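Local coordinates for protein aromatic amino acid beta-eliminating lyase/threonine aldolase (Exiguobacterium sibiricum, PDB 3LWS) that belongs to the beta-eliminating lyases of the PLP-dependent aminotransferase-like fold, and carries covalently bound pyridoxal phosphate, at residues A[29-43]-A[236-250]. Sequence-based numbering, arbitrary orientation.
Sequences TAFAAVADEMASDQY and DLISLYPYIVSADYY
Asp-41 turns its carboxylate onto the first turn of helix 241-254, while Phe-31 and Ala-30 pack farther along the same helix, so that segment 29-43 bridges over it in this PLP-dependent aminotransferase-like fold. With CG set between the backbone N and the carbonyl carbon (chi1 58°), Asp-41 presents both oxygens to amides at the helix N-terminus. OD2 uses its syn lone pair for a nearly straight bond from Leu-240 N, the N-cap residue (2.7 Å, 173°), and OD1 takes a weak one from Tyr-241 N. A water donates to Asp-41 OD2 and to Leu-237 O. A carboxylate suits this place, since the helix dipole would tend to stabilise its negative charge.

Phe-31 is a knob in the hole formed by Tyr-241, Pro-242, Val-245 and Ser-246. Its flat ring offers a face to Val-245, whose CG1 stands 3.8 Å from the ring centroid, and an edge to Pro-242 O, in plane. Tyr-241 crosses Phe-31 at about a right angle and also meets Asp-41 OD1 at its ring edge. Small Ala-30 lets the backbones close in: its CB lies 3.6 Å from Ser-246 CA, and its CA makes a CH-pi contact with the Tyr-249 ring. Beside it, Tyr-250 OH bonds to Val-26 O.

At the far end, Tyr-43 N donates to Ile-238 O, while the Tyr-43 side chain crosses Ile-238 obliquely, Ile-238 CB meeting Tyr-43 CE1 and Ile-238 CD1 reaching Tyr-43 OH (3.6 Å). That hydroxyl bonds to Tyr-205 OH of the second subunit, placing the contact at the dimer interface. Ile-238 CA sits over the Tyr-43 face, 3.8 Å from its centroid, and Asp-236 O meets the ring edge in plane, 3.5 Å from Tyr-43 CD1.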
ATOM      1  N   THR A  29     -13.409  -3.602 -14.290  1.00 23.23           N
ATOM      2  CA  THR A  29     -13.112  -3.600 -15.701  1.00 22.17           C
ATOM      3  C   THR A  29     -11.699  -4.135 -15.993  1.00 23.24           C
ATOM      4  O   THR A  29     -11.537  -4.934 -16.899  1.00 23.42           O
ATOM      5  CB  THR A  29     -13.258  -2.242 -16.331  1.00 22.45           C
ATOM      6  OG1 THR A  29     -14.603  -1.801 -16.189  1.00 22.62           O
ATOM      7  CG2 THR A  29     -12.902  -2.313 -17.826  1.00 19.55           C
ATOM      8  N   ALA A  30     -10.690  -3.696 -15.243  1.00 22.88           N
ATOM      9  CA  ALA A  30      -9.305  -4.199 -15.452  1.00 22.92           C
ATOM     10  C   ALA A  30      -9.197  -5.734 -15.279  1.00 21.86           C
ATOM     11  O   ALA A  30      -8.375  -6.406 -15.895  1.00 25.08           O
ATOM     12  CB  ALA A  30      -8.329  -3.483 -14.466  1.00 21.46           C
ATOM     13  N   PHE A  31     -10.017  -6.295 -14.408  1.00 22.57           N
ATOM     14  CA  PHE A  31      -9.945  -7.723 -14.094  1.00 22.73           C
ATOM     15  C   PHE A  31     -10.886  -8.676 -14.872  1.00 23.45           C
ATOM     16  O   PHE A  31     -10.694  -9.920 -14.842  1.00 22.23           O
ATOM     17  CB  PHE A  31     -10.150  -7.905 -12.608  1.00 21.54           C
ATOM     18  CG  PHE A  31      -8.890  -7.718 -11.825  1.00 22.21           C
ATOM     19  CD1 PHE A  31      -8.451  -6.444 -11.481  1.00 20.65           C
ATOM     20  CD2 PHE A  31      -8.145  -8.820 -11.435  1.00 21.90           C
ATOM     21  CE1 PHE A  31      -7.280  -6.266 -10.760  1.00 19.63           C
ATOM     22  CE2 PHE A  31      -6.977  -8.649 -10.731  1.00 22.34           C
ATOM     23  CZ  PHE A  31      -6.547  -7.363 -10.390  1.00 19.39           C
ATOM     24  N   ALA A  32     -11.861  -8.112 -15.570  1.00 23.89           N
ATOM     25  CA  ALA A  32     -12.977  -8.912 -16.138  1.00 25.37           C
ATOM     26  C   ALA A  32     -12.548 -10.048 -17.076  1.00 25.50           C
ATOM     27  O   ALA A  32     -13.265 -11.036 -17.230  1.00 29.22           O
ATOM     28  CB  ALA A  32     -14.029  -7.977 -16.815  1.00 23.38           C
ATOM     29  N   ALA A  33     -11.381  -9.926 -17.681  1.00 25.60           N
ATOM     30  CA  ALA A  33     -10.849 -10.943 -18.560  1.00 26.69           C
ATOM     31  C   ALA A  33      -9.621 -11.673 -17.955  1.00 25.10           C
ATOM     32  O   ALA A  33      -8.952 -12.438 -18.649  1.00 26.37           O
ATOM     33  CB  ALA A  33     -10.492 -10.300 -19.893  1.00 24.85           C
ATOM     34  N   VAL A  34      -9.335 -11.433 -16.674  1.00 22.87           N
ATOM     35  CA  VAL A  34      -8.200 -12.050 -16.018  1.00 21.53           C
ATOM     36  C   VAL A  34      -8.658 -13.393 -15.421  1.00 21.91           C
ATOM     37  O   VAL A  34      -9.617 -13.447 -14.653  1.00 22.18           O
ATOM     38  CB  VAL A  34      -7.561 -11.076 -14.989  1.00 22.68           C
ATOM     39  CG1 VAL A  34      -6.514 -11.735 -14.167  1.00 21.27           C
ATOM     40  CG2 VAL A  34      -6.965  -9.846 -15.724  1.00 22.54           C
ATOM     41  N   ALA A  35      -7.959 -14.467 -15.787  1.00 22.80           N
ATOM     42  CA  ALA A  35      -8.241 -15.827 -15.304  1.00 22.34           C
ATOM     43  C   ALA A  35      -8.224 -15.895 -13.796  1.00 23.00           C
ATOM     44  O   ALA A  35      -7.259 -15.447 -13.187  1.00 24.52           O
ATOM     45  CB  ALA A  35      -7.189 -16.837 -15.894  1.00 20.87           C
ATOM     46  N   ASP A  36      -9.254 -16.489 -13.174  1.00 24.22           N
ATOM     47  CA  ASP A  36      -9.271 -16.629 -11.709  1.00 25.03           C
ATOM     48  C   ASP A  36      -8.032 -17.394 -11.226  1.00 25.07           C
ATOM     49  O   ASP A  36      -7.570 -17.187 -10.113  1.00 25.43           O
ATOM     50  CB  ASP A  36     -10.476 -17.388 -11.188  1.00 25.57           C
ATOM     51  CG  ASP A  36     -11.783 -16.632 -11.282  1.00 31.04           C
ATOM     52  OD1 ASP A  36     -11.835 -15.378 -11.255  1.00 32.80           O
ATOM     53  OD2 ASP A  36     -12.801 -17.352 -11.351  1.00 38.64           O
ATOM     54  N   GLU A  37      -7.478 -18.256 -12.074  1.00 25.01           N
ATOM     55  CA  GLU A  37      -6.365 -19.100 -11.670  1.00 25.62           C
ATOM     56  C   GLU A  37      -5.002 -18.399 -11.770  1.00 23.98           C
ATOM     57  O   GLU A  37      -4.022 -18.951 -11.346  1.00 25.30           O
ATOM     58  CB  GLU A  37      -6.369 -20.421 -12.476  1.00 27.87           C
ATOM     59  CG  GLU A  37      -7.701 -21.217 -12.400  1.00 34.65           C
ATOM     60  CD  GLU A  37      -8.867 -20.586 -13.189  1.00 39.54           C
ATOM     61  OE1 GLU A  37      -8.641 -19.886 -14.210  1.00 40.82           O
ATOM     62  OE2 GLU A  37     -10.025 -20.788 -12.777  1.00 43.72           O
HETATM   63  N   MSE A  38      -4.917 -17.181 -12.284  1.00 23.24           N
HETATM   64  CA  MSE A  38      -3.610 -16.493 -12.303  1.00 23.09           C
HETATM   65  C   MSE A  38      -3.022 -16.361 -10.887  1.00 22.56           C
HETATM   66  O   MSE A  38      -3.706 -15.861  -9.984  1.00 20.99           O
HETATM   67  CB  MSE A  38      -3.731 -15.112 -12.947  1.00 21.56           C
HETATM   68  CG  MSE A  38      -2.401 -14.608 -13.541  1.00 31.68           C
HETATM   69 SE   MSE A  38      -2.510 -12.758 -14.145  0.75 47.28          SE
HETATM   70  CE  MSE A  38      -1.345 -12.842 -15.734  1.00 36.85           C
ATOM     71  N   ALA A  39      -1.765 -16.820 -10.688  1.00 21.70           N
ATOM     72  CA  ALA A  39      -1.126 -16.747  -9.374  1.00 21.15           C
ATOM     73  C   ALA A  39      -0.751 -15.305  -9.013  1.00 21.63           C
ATOM     74  O   ALA A  39      -0.316 -14.495  -9.848  1.00 22.99           O
ATOM     75  CB  ALA A  39       0.135 -17.696  -9.261  1.00 22.27           C
ATOM     76  N   SER A  40      -0.902 -15.007  -7.743  1.00 22.78           N
ATOM     77  CA  SER A  40      -0.563 -13.716  -7.212  1.00 22.25           C
ATOM     78  C   SER A  40       0.915 -13.583  -7.151  1.00 23.30           C
ATOM     79  O   SER A  40       1.623 -14.570  -7.081  1.00 20.67           O
ATOM     80  CB  SER A  40      -1.106 -13.564  -5.801  1.00 23.07           C
ATOM     81  OG  SER A  40      -0.475 -12.475  -5.125  1.00 24.83           O
ATOM     82  N   ASP A  41       1.361 -12.331  -7.120  1.00 23.43           N
ATOM     83  CA  ASP A  41       2.707 -11.989  -6.707  1.00 21.20           C
ATOM     84  C   ASP A  41       2.910 -12.414  -5.255  1.00 22.36           C
ATOM     85  O   ASP A  41       1.944 -12.740  -4.545  1.00 21.96           O
ATOM     86  CB  ASP A  41       2.964 -10.479  -6.891  1.00 22.17           C
ATOM     87  CG  ASP A  41       1.969  -9.602  -6.110  1.00 21.46           C
ATOM     88  OD1 ASP A  41       0.731  -9.853  -6.184  1.00 20.64           O
ATOM     89  OD2 ASP A  41       2.417  -8.672  -5.393  1.00 23.89           O
ATOM     90  N   GLN A  42       4.169 -12.456  -4.805  1.00 23.06           N
ATOM     91  CA  GLN A  42       4.427 -12.740  -3.388  1.00 24.90           C
ATOM     92  C   GLN A  42       5.595 -11.930  -2.832  1.00 24.17           C
ATOM     93  O   GLN A  42       6.750 -12.081  -3.242  1.00 24.97           O
ATOM     94  CB  GLN A  42       4.622 -14.233  -3.121  1.00 25.01           C
ATOM     95  CG  GLN A  42       4.628 -14.563  -1.643  1.00 33.98           C
ATOM     96  CD  GLN A  42       4.268 -16.017  -1.324  1.00 41.14           C
ATOM     97  OE1 GLN A  42       3.239 -16.523  -1.771  1.00 43.23           O
ATOM     98  NE2 GLN A  42       5.101 -16.674  -0.519  1.00 39.94           N
ATOM     99  N   TYR A  43       5.255 -11.066  -1.890  1.00 23.50           N
ATOM    100  CA  TYR A  43       6.198 -10.133  -1.262  1.00 23.07           C
ATOM    101  C   TYR A  43       7.301  -9.637  -2.206  1.00 22.08           C
ATOM    102  O   TYR A  43       8.497  -9.737  -1.895  1.00 19.39           O
ATOM    103  CB  TYR A  43       6.839 -10.746  -0.011  1.00 20.85           C
ATOM    104  CG  TYR A  43       5.884 -11.182   1.060  1.00 23.75           C
ATOM    105  CD1 TYR A  43       5.211 -10.244   1.853  1.00 23.26           C
ATOM    106  CD2 TYR A  43       5.667 -12.558   1.315  1.00 23.36           C
ATOM    107  CE1 TYR A  43       4.346 -10.645   2.835  1.00 24.85           C
ATOM    108  CE2 TYR A  43       4.779 -12.966   2.289  1.00 27.77           C
ATOM    109  CZ  TYR A  43       4.130 -12.010   3.047  1.00 23.52           C
ATOM    110  OH  TYR A  43       3.291 -12.417   4.024  1.00 23.79           O
ATOM    111  N   ASP A 236       5.824  -3.637   1.053  1.00 19.96           N
ATOM    112  CA  ASP A 236       6.129  -4.910   0.395  1.00 20.05           C
ATOM    113  C   ASP A 236       4.995  -5.843   0.804  1.00 21.21           C
ATOM    114  O   ASP A 236       5.151  -6.783   1.623  1.00 21.37           O
ATOM    115  CB  ASP A 236       7.525  -5.413   0.836  1.00 19.82           C
ATOM    116  CG  ASP A 236       7.996  -6.628   0.083  1.00 24.44           C
ATOM    117  OD1 ASP A 236       7.597  -6.873  -1.040  1.00 29.87           O
ATOM    118  OD2 ASP A 236       8.831  -7.347   0.641  1.00 26.37           O
ATOM    119  N   LEU A 237       3.818  -5.536   0.255  1.00 21.84           N
ATOM    120  CA  LEU A 237       2.625  -6.276   0.590  1.00 22.58           C
ATOM    121  C   LEU A 237       2.788  -7.683   0.009  1.00 22.85           C
ATOM    122  O   LEU A 237       3.444  -7.870  -1.026  1.00 22.40           O
ATOM    123  CB  LEU A 237       1.361  -5.586   0.031  1.00 20.92           C
ATOM    124  CG  LEU A 237       0.744  -4.528   0.965  1.00 25.28           C
ATOM    125  CD1 LEU A 237       1.756  -3.494   1.439  1.00 23.34           C
ATOM    126  CD2 LEU A 237      -0.491  -3.827   0.361  1.00 17.96           C
ATOM    127  N   ILE A 238       2.188  -8.663   0.669  1.00 23.47           N
ATOM    128  CA  ILE A 238       2.145 -10.020   0.098  1.00 23.16           C
ATOM    129  C   ILE A 238       1.614 -10.013  -1.335  1.00 23.07           C
ATOM    130  O   ILE A 238       2.162 -10.736  -2.185  1.00 23.46           O
ATOM    131  CB  ILE A 238       1.291 -10.995   0.954  1.00 23.23           C
ATOM    132  CG1 ILE A 238       1.343 -12.406   0.344  1.00 28.79           C
ATOM    133  CG2 ILE A 238      -0.149 -10.431   1.169  1.00 22.32           C
ATOM    134  CD1 ILE A 238       1.190 -13.520   1.346  1.00 30.02           C
ATOM    135  N   SER A 239       0.566  -9.201  -1.588  1.00 22.74           N
ATOM    136  CA  SER A 239      -0.136  -9.169  -2.886  1.00 20.77           C
ATOM    137  C   SER A 239      -0.416  -7.709  -3.331  1.00 18.34           C
ATOM    138  O   SER A 239      -1.235  -7.026  -2.744  1.00 19.33           O
ATOM    139  CB  SER A 239      -1.476  -9.931  -2.812  1.00 21.89           C
ATOM    140  OG  SER A 239      -1.333 -11.320  -2.627  1.00 22.40           O
ATOM    141  N   LEU A 240       0.328  -7.239  -4.323  1.00 18.46           N
ATOM    142  CA  LEU A 240       0.109  -5.957  -4.955  1.00 18.33           C
ATOM    143  C   LEU A 240      -0.494  -6.091  -6.361  1.00 18.99           C
ATOM    144  O   LEU A 240      -0.590  -5.077  -7.068  1.00 18.02           O
ATOM    145  CB  LEU A 240       1.419  -5.168  -5.028  1.00 17.71           C
ATOM    146  CG  LEU A 240       1.950  -4.500  -3.773  1.00 17.55           C
ATOM    147  CD1 LEU A 240       3.303  -3.858  -4.070  1.00 21.47           C
ATOM    148  CD2 LEU A 240       1.011  -3.451  -3.224  1.00 18.18           C
ATOM    149  N   TYR A 241      -0.894  -7.311  -6.772  1.00 18.15           N
ATOM    150  CA  TYR A 241      -1.510  -7.483  -8.096  1.00 18.94           C
ATOM    151  C   TYR A 241      -2.755  -6.602  -8.318  1.00 18.49           C
ATOM    152  O   TYR A 241      -2.911  -6.074  -9.409  1.00 17.09           O
ATOM    153  CB  TYR A 241      -1.834  -8.965  -8.443  1.00 19.33           C
ATOM    154  CG  TYR A 241      -2.925  -9.639  -7.625  1.00 17.26           C
ATOM    155  CD1 TYR A 241      -4.276  -9.572  -8.004  1.00 17.60           C
ATOM    156  CD2 TYR A 241      -2.614 -10.377  -6.500  1.00 19.04           C
ATOM    157  CE1 TYR A 241      -5.279 -10.174  -7.240  1.00 18.04           C
ATOM    158  CE2 TYR A 241      -3.603 -11.022  -5.761  1.00 18.24           C
ATOM    159  CZ  TYR A 241      -4.922 -10.914  -6.140  1.00 16.97           C
ATOM    160  OH  TYR A 241      -5.860 -11.570  -5.416  1.00 19.89           O
ATOM    161  N   PRO A 242      -3.610  -6.403  -7.282  1.00 18.66           N
ATOM    162  CA  PRO A 242      -4.795  -5.608  -7.576  1.00 19.00           C
ATOM    163  C   PRO A 242      -4.467  -4.234  -8.187  1.00 19.52           C
ATOM    164  O   PRO A 242      -5.244  -3.730  -9.027  1.00 19.43           O
ATOM    165  CB  PRO A 242      -5.495  -5.489  -6.210  1.00 19.04           C
ATOM    166  CG  PRO A 242      -5.035  -6.648  -5.446  1.00 21.01           C
ATOM    167  CD  PRO A 242      -3.569  -6.773  -5.853  1.00 19.07           C
ATOM    168  N   TYR A 243      -3.315  -3.667  -7.805  1.00 16.52           N
ATOM    169  CA  TYR A 243      -2.845  -2.458  -8.435  1.00 17.38           C
ATOM    170  C   TYR A 243      -1.995  -2.696  -9.653  1.00 18.25           C
ATOM    171  O   TYR A 243      -2.004  -1.848 -10.513  1.00 18.63           O
ATOM    172  CB  TYR A 243      -2.057  -1.581  -7.484  1.00 18.43           C
ATOM    173  CG  TYR A 243      -2.851  -1.159  -6.295  1.00 19.54           C
ATOM    174  CD1 TYR A 243      -3.963  -0.335  -6.421  1.00 21.62           C
ATOM    175  CD2 TYR A 243      -2.479  -1.555  -5.028  1.00 29.61           C
ATOM    176  CE1 TYR A 243      -4.693   0.062  -5.304  1.00 18.67           C
ATOM    177  CE2 TYR A 243      -3.192  -1.147  -3.913  1.00 32.37           C
ATOM    178  CZ  TYR A 243      -4.301  -0.356  -4.054  1.00 26.46           C
ATOM    179  OH  TYR A 243      -5.006   0.053  -2.925  1.00 26.45           O
ATOM    180  N   ILE A 244      -1.273  -3.819  -9.745  1.00 18.67           N
ATOM    181  CA  ILE A 244      -0.395  -4.043 -10.913  1.00 19.35           C
ATOM    182  C   ILE A 244      -1.162  -4.423 -12.175  1.00 18.66           C
ATOM    183  O   ILE A 244      -0.864  -3.931 -13.260  1.00 19.51           O
ATOM    184  CB  ILE A 244       0.703  -5.103 -10.626  1.00 18.98           C
ATOM    185  CG1 ILE A 244       1.628  -4.627  -9.509  1.00 20.50           C
ATOM    186  CG2 ILE A 244       1.588  -5.353 -11.840  1.00 17.45           C
ATOM    187  CD1 ILE A 244       2.473  -5.722  -8.978  1.00 19.50           C
ATOM    188  N   VAL A 245      -2.143  -5.291 -12.034  1.00 20.01           N
ATOM    189  CA  VAL A 245      -2.956  -5.747 -13.163  1.00 19.70           C
ATOM    190  C   VAL A 245      -3.743  -4.545 -13.718  1.00 21.50           C
ATOM    191  O   VAL A 245      -3.777  -4.298 -14.942  1.00 20.11           O
ATOM    192  CB  VAL A 245      -3.962  -6.802 -12.688  1.00 20.66           C
ATOM    193  CG1 VAL A 245      -5.017  -7.073 -13.751  1.00 15.81           C
ATOM    194  CG2 VAL A 245      -3.243  -8.112 -12.177  1.00 20.80           C
ATOM    195  N   SER A 246      -4.378  -3.803 -12.804  1.00 19.91           N
ATOM    196  CA  SER A 246      -5.130  -2.608 -13.193  1.00 18.31           C
ATOM    197  C   SER A 246      -4.217  -1.572 -13.832  1.00 18.70           C
ATOM    198  O   SER A 246      -4.542  -1.070 -14.909  1.00 19.13           O
ATOM    199  CB  SER A 246      -5.949  -2.036 -12.044  1.00 19.27           C
ATOM    200  OG  SER A 246      -5.177  -1.793 -10.869  1.00 19.48           O
ATOM    201  N   ALA A 247      -3.048  -1.316 -13.221  1.00 19.02           N
ATOM    202  CA  ALA A 247      -2.042  -0.384 -13.757  1.00 16.79           C
ATOM    203  C   ALA A 247      -1.654  -0.701 -15.187  1.00 20.01           C
ATOM    204  O   ALA A 247      -1.687   0.166 -16.075  1.00 21.31           O
ATOM    205  CB  ALA A 247      -0.777  -0.411 -12.860  1.00 15.49           C
ATOM    206  N   ASP A 248      -1.312  -1.962 -15.427  1.00 20.61           N
ATOM    207  CA  ASP A 248      -0.942  -2.418 -16.763  1.00 21.48           C
ATOM    208  C   ASP A 248      -2.088  -2.309 -17.765  1.00 21.13           C
ATOM    209  O   ASP A 248      -1.862  -1.878 -18.888  1.00 22.60           O
ATOM    210  CB  ASP A 248      -0.468  -3.883 -16.711  1.00 20.93           C
ATOM    211  CG  ASP A 248       0.588  -4.199 -17.761  1.00 22.71           C
ATOM    212  OD1 ASP A 248       1.112  -3.282 -18.404  1.00 23.30           O
ATOM    213  OD2 ASP A 248       0.912  -5.364 -17.908  1.00 26.92           O
ATOM    214  N   TYR A 249      -3.297  -2.703 -17.352  1.00 20.19           N
ATOM    215  CA  TYR A 249      -4.500  -2.557 -18.178  1.00 21.14           C
ATOM    216  C   TYR A 249      -4.761  -1.128 -18.608  1.00 20.35           C
ATOM    217  O   TYR A 249      -5.078  -0.902 -19.784  1.00 19.03           O
ATOM    218  CB  TYR A 249      -5.758  -3.060 -17.455  1.00 20.55           C
ATOM    219  CG  TYR A 249      -7.042  -2.917 -18.256  1.00 20.66           C
ATOM    220  CD1 TYR A 249      -7.533  -3.967 -19.019  1.00 20.73           C
ATOM    221  CD2 TYR A 249      -7.791  -1.745 -18.222  1.00 22.32           C
ATOM    222  CE1 TYR A 249      -8.700  -3.829 -19.780  1.00 24.65           C
ATOM    223  CE2 TYR A 249      -8.982  -1.613 -18.982  1.00 23.99           C
ATOM    224  CZ  TYR A 249      -9.413  -2.672 -19.743  1.00 25.57           C
ATOM    225  OH  TYR A 249     -10.571  -2.563 -20.462  1.00 20.76           O
ATOM    226  N   TYR A 250      -4.700  -0.164 -17.668  1.00 19.95           N
ATOM    227  CA  TYR A 250      -4.976   1.249 -18.059  1.00 20.40           C
ATOM    228  C   TYR A 250      -3.818   1.825 -18.841  1.00 18.55           C
ATOM    229  O   TYR A 250      -4.010   2.688 -19.695  1.00 21.42           O
ATOM    230  CB  TYR A 250      -5.438   2.095 -16.863  1.00 18.28           C
ATOM    231  CG  TYR A 250      -6.817   1.633 -16.458  1.00 18.95           C
ATOM    232  CD1 TYR A 250      -7.920   1.893 -17.266  1.00 20.43           C
ATOM    233  CD2 TYR A 250      -7.022   0.887 -15.311  1.00 19.09           C
ATOM    234  CE1 TYR A 250      -9.158   1.435 -16.940  1.00 17.91           C
ATOM    235  CE2 TYR A 250      -8.267   0.431 -14.978  1.00 17.88           C
ATOM    236  CZ  TYR A 250      -9.321   0.687 -15.795  1.00 18.67           C
ATOM    237  OH  TYR A 250     -10.571   0.250 -15.453  1.00 19.64           O
TER
HETATM  238  O   HOH W   1       4.322  -7.739  -3.749  1.00 15.69           O